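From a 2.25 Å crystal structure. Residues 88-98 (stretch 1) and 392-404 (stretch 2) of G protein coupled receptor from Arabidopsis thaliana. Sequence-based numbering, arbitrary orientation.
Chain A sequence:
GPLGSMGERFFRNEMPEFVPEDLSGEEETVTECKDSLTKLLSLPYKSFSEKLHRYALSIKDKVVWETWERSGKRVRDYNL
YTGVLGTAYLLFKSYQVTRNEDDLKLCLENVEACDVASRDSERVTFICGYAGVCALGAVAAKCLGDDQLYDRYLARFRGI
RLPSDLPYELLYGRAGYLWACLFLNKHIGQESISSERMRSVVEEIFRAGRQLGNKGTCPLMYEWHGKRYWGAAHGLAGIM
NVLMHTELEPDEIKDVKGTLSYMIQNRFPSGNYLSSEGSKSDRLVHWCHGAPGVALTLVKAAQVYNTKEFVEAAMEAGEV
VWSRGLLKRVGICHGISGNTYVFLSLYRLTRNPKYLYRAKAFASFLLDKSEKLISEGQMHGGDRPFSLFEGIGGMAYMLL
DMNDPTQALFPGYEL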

# COMPACT_ATOMS: atom_id res chain seq x y z
N ALA A 88 -3.47 2.50 14.97
CA ALA A 88 -3.17 1.19 15.49
C ALA A 88 -2.21 0.43 14.55
O ALA A 88 -1.29 -0.28 15.00
CB ALA A 88 -4.49 0.36 15.67
N TYR A 89 -2.45 0.53 13.26
CA TYR A 89 -1.61 -0.21 12.31
C TYR A 89 -0.19 0.31 12.29
O TYR A 89 0.77 -0.44 12.22
CB TYR A 89 -2.27 -0.21 10.89
CG TYR A 89 -1.83 -1.38 10.05
CD1 TYR A 89 -1.54 -2.63 10.60
CD2 TYR A 89 -1.61 -1.20 8.69
CE1 TYR A 89 -1.07 -3.69 9.78
CE2 TYR A 89 -1.17 -2.23 7.89
CZ TYR A 89 -0.92 -3.46 8.41
OH TYR A 89 -0.47 -4.41 7.48
N LEU A 90 -0.06 1.60 12.38
CA LEU A 90 1.27 2.22 12.44
C LEU A 90 2.01 1.72 13.70
O LEU A 90 3.24 1.47 13.67
CB LEU A 90 1.13 3.74 12.41
CG LEU A 90 2.47 4.47 12.76
CD1 LEU A 90 3.58 4.16 11.73
CD2 LEU A 90 2.21 6.01 12.88
N LEU A 91 1.25 1.56 14.80
CA LEU A 91 1.78 1.08 16.08
C LEU A 91 2.16 -0.35 15.99
O LEU A 91 3.19 -0.79 16.56
CB LEU A 91 0.74 1.32 17.20
CG LEU A 91 0.81 2.76 17.72
CD1 LEU A 91 -0.43 3.06 18.48
CD2 LEU A 91 2.02 2.90 18.63
N PHE A 92 1.31 -1.12 15.31
CA PHE A 92 1.65 -2.51 14.97
C PHE A 92 2.97 -2.63 14.12
O PHE A 92 3.83 -3.45 14.42
CB PHE A 92 0.47 -3.21 14.26
CG PHE A 92 0.69 -4.68 14.08
CD1 PHE A 92 0.71 -5.53 15.17
CD2 PHE A 92 0.93 -5.21 12.83
CE1 PHE A 92 0.98 -6.90 15.02
CE2 PHE A 92 1.21 -6.59 12.68
CZ PHE A 92 1.20 -7.43 13.80
N LYS A 93 3.11 -1.85 13.07
CA LYS A 93 4.30 -1.86 12.24
C LYS A 93 5.54 -1.49 13.10
O LYS A 93 6.64 -2.04 12.94
CB LYS A 93 4.13 -0.81 11.16
CG LYS A 93 5.36 -0.58 10.36
CD LYS A 93 5.36 -1.37 9.04
CE LYS A 93 6.18 -2.53 9.11
NZ LYS A 93 5.94 -3.40 7.92
N SER A 94 5.35 -0.57 14.01
CA SER A 94 6.42 -0.15 14.89
C SER A 94 6.78 -1.24 15.86
O SER A 94 7.95 -1.45 16.20
CB SER A 94 5.98 1.06 15.67
OG SER A 94 7.04 1.49 16.48
N TYR A 95 5.78 -1.92 16.37
CA TYR A 95 6.08 -3.07 17.16
C TYR A 95 6.86 -4.10 16.31
O TYR A 95 7.80 -4.72 16.80
CB TYR A 95 4.77 -3.67 17.74
CG TYR A 95 4.93 -5.08 18.17
CD1 TYR A 95 5.71 -5.40 19.30
CD2 TYR A 95 4.41 -6.10 17.40
CE1 TYR A 95 5.93 -6.75 19.66
CE2 TYR A 95 4.60 -7.41 17.73
CZ TYR A 95 5.35 -7.74 18.87
OH TYR A 95 5.52 -9.07 19.17
N GLN A 96 6.46 -4.34 15.07
CA GLN A 96 7.07 -5.39 14.26
C GLN A 96 8.57 -5.09 14.06
O GLN A 96 9.38 -6.02 13.91
CB GLN A 96 6.43 -5.44 12.87
CG GLN A 96 5.17 -6.28 12.68
CD GLN A 96 4.83 -6.44 11.14
OE1 GLN A 96 4.80 -5.43 10.37
NE2 GLN A 96 4.60 -7.69 10.69
N VAL A 97 8.89 -3.79 14.02
CA VAL A 97 10.23 -3.31 13.74
C VAL A 97 11.06 -3.24 15.05
O VAL A 97 12.20 -3.67 15.06
CB VAL A 97 10.24 -1.92 13.04
CG1 VAL A 97 11.65 -1.41 12.85
CG2 VAL A 97 9.62 -2.01 11.68
N THR A 98 10.47 -2.71 16.13
CA THR A 98 11.22 -2.37 17.31
C THR A 98 11.05 -3.46 18.35
O THR A 98 11.84 -3.55 19.26
CB THR A 98 10.75 -1.04 17.97
OG1 THR A 98 9.41 -1.16 18.50
CG2 THR A 98 10.80 0.16 17.02
N ILE A 392 0.62 12.02 7.64
CA ILE A 392 1.99 11.69 7.91
C ILE A 392 2.09 10.34 8.58
O ILE A 392 3.17 9.79 8.71
CB ILE A 392 2.76 12.77 8.76
CG1 ILE A 392 2.13 12.97 10.15
CG2 ILE A 392 2.80 14.06 8.04
CD1 ILE A 392 2.90 13.92 11.05
N GLY A 393 0.96 9.84 9.06
CA GLY A 393 0.91 8.43 9.54
C GLY A 393 1.57 7.48 8.53
O GLY A 393 2.31 6.59 8.89
N GLY A 394 1.30 7.69 7.24
CA GLY A 394 1.74 6.76 6.17
C GLY A 394 3.23 6.95 5.82
O GLY A 394 3.95 5.98 5.36
N MET A 395 3.69 8.16 6.03
CA MET A 395 5.14 8.51 5.90
C MET A 395 5.88 7.82 6.98
O MET A 395 6.88 7.18 6.71
CB MET A 395 5.36 10.01 6.01
CG MET A 395 6.79 10.45 5.69
SD MET A 395 6.97 12.23 5.83
CE MET A 395 8.76 12.38 5.83
N ALA A 396 5.40 7.89 8.23
CA ALA A 396 6.08 7.08 9.30
C ALA A 396 6.07 5.59 8.99
O ALA A 396 7.02 4.88 9.29
CB ALA A 396 5.42 7.29 10.69
N TYR A 397 4.98 5.12 8.39
CA TYR A 397 4.82 3.72 8.13
C TYR A 397 5.87 3.29 7.08
O TYR A 397 6.53 2.27 7.20
CB TYR A 397 3.38 3.47 7.62
CG TYR A 397 3.05 2.01 7.53
CD1 TYR A 397 3.54 1.21 6.48
CD2 TYR A 397 2.23 1.42 8.50
CE1 TYR A 397 3.22 -0.18 6.43
CE2 TYR A 397 1.93 0.06 8.46
CZ TYR A 397 2.44 -0.75 7.45
OH TYR A 397 2.10 -2.11 7.45
N MET A 398 6.02 4.11 6.07
CA MET A 398 6.94 3.83 4.98
C MET A 398 8.38 3.88 5.56
O MET A 398 9.22 2.99 5.29
CB MET A 398 6.71 4.85 3.84
CG MET A 398 7.58 4.63 2.59
SD MET A 398 9.20 5.26 2.92
CE MET A 398 8.88 7.00 2.71
N LEU A 399 8.62 4.87 6.41
CA LEU A 399 9.95 5.06 6.99
C LEU A 399 10.38 3.84 7.80
O LEU A 399 11.52 3.28 7.60
CB LEU A 399 10.02 6.33 7.84
CG LEU A 399 10.45 7.70 7.30
CD1 LEU A 399 10.59 7.76 5.79
CD2 LEU A 399 9.63 8.91 7.94
N LEU A 400 9.46 3.38 8.65
CA LEU A 400 9.69 2.17 9.42
C LEU A 400 9.97 0.98 8.52
O LEU A 400 10.82 0.11 8.84
CB LEU A 400 8.47 1.89 10.29
CG LEU A 400 8.32 2.92 11.43
CD1 LEU A 400 7.00 2.74 12.19
CD2 LEU A 400 9.52 2.88 12.43
N ASP A 401 9.27 0.90 7.40
CA ASP A 401 9.38 -0.28 6.51
C ASP A 401 10.78 -0.24 5.74
O ASP A 401 11.28 -1.29 5.26
CB ASP A 401 8.20 -0.28 5.54
CG ASP A 401 7.40 -1.54 5.54
OD1 ASP A 401 7.80 -2.56 6.15
OD2 ASP A 401 6.32 -1.51 4.89
N MET A 402 11.39 0.95 5.63
CA MET A 402 12.77 1.06 5.08
C MET A 402 13.83 0.39 5.96
O MET A 402 14.91 0.03 5.50
CB MET A 402 13.19 2.49 4.82
CG MET A 402 12.33 3.28 3.84
SD MET A 402 12.59 2.80 2.12
CE MET A 402 14.18 3.59 1.85
N ASN A 403 13.53 0.18 7.22
CA ASN A 403 14.46 -0.50 8.06
C ASN A 403 14.82 -1.88 7.51
O ASN A 403 15.96 -2.32 7.71
CB ASN A 403 13.91 -0.64 9.47
CG ASN A 403 15.00 -0.69 10.50
OD1 ASN A 403 15.64 0.33 10.78
ND2 ASN A 403 15.27 -1.91 11.03
N ASP A 404 13.87 -2.56 6.83
CA ASP A 404 14.13 -3.89 6.33
C ASP A 404 13.47 -3.99 4.94
O ASP A 404 12.40 -4.59 4.77
CB ASP A 404 13.65 -4.94 7.32
CG ASP A 404 14.15 -6.37 7.00
OD1 ASP A 404 14.90 -6.60 6.01
OD2 ASP A 404 13.79 -7.29 7.73

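Two helices, more than 300 residues apart in sequence, run nearly parallel, their axes crossing at 16° and coming within 9.8 Å. The contact opens at Gly393, whose backbone is part of the surface that Leu90 meets: Leu90 CD1 lies 3.9 Å from Gly393 O. One turn on, Ala396 points its small methyl toward stretch 1, and Leu90 CD1 packs 3.8 Å from Ala396 CB. Together with Tyr397 and Leu400, these two residues form the hole that takes Leu90 as a knob.

Tyr397 has the largest area covered in the contact. Its CA-to-CB bond points sideways, yet its ring comes nearer and offers a face to Lys93, whose CD sits 3.6 Å from the centroid of the Tyr397 ring, only 22° off the normal. The Tyr89 ring meets the same tyrosine obliquely, with centroids 5.4 Å apart and planes at 36°.

Leu400 returns the favor of Leu90. It points toward stretch 1 and enters a hole lined by Leu90, Lys93, Ser94 and Val97, so each helix supplies a leucine knob, and the two knobs touch, Leu90 CD1 to Leu400 CD1, at 3.7 Å.

At Asp401 the buried lysine finds its charge partner: Lys93 NZ donates a hydrogen bond to Asp401 OD1 at 2.7 Å, within a salt bridge. The aliphatic part of Lys93 thus lies over the aromatic face while its ammonium pairs with a carboxylate one turn beyond Tyr397. The salt bridge pairs the two buried charges; Asp401 OD2 is hydrogen-bonded elsewhere in the structure, and within stretch 1 Lys93 NZ also makes a weak hydrogen bond to Gln96 OE1 at 3.4 Å.

Past the helix, the contact thins at Asn403, whose ND2 lies 4.1 Å from Val97 CG1, a loose packing of partly exposed residues.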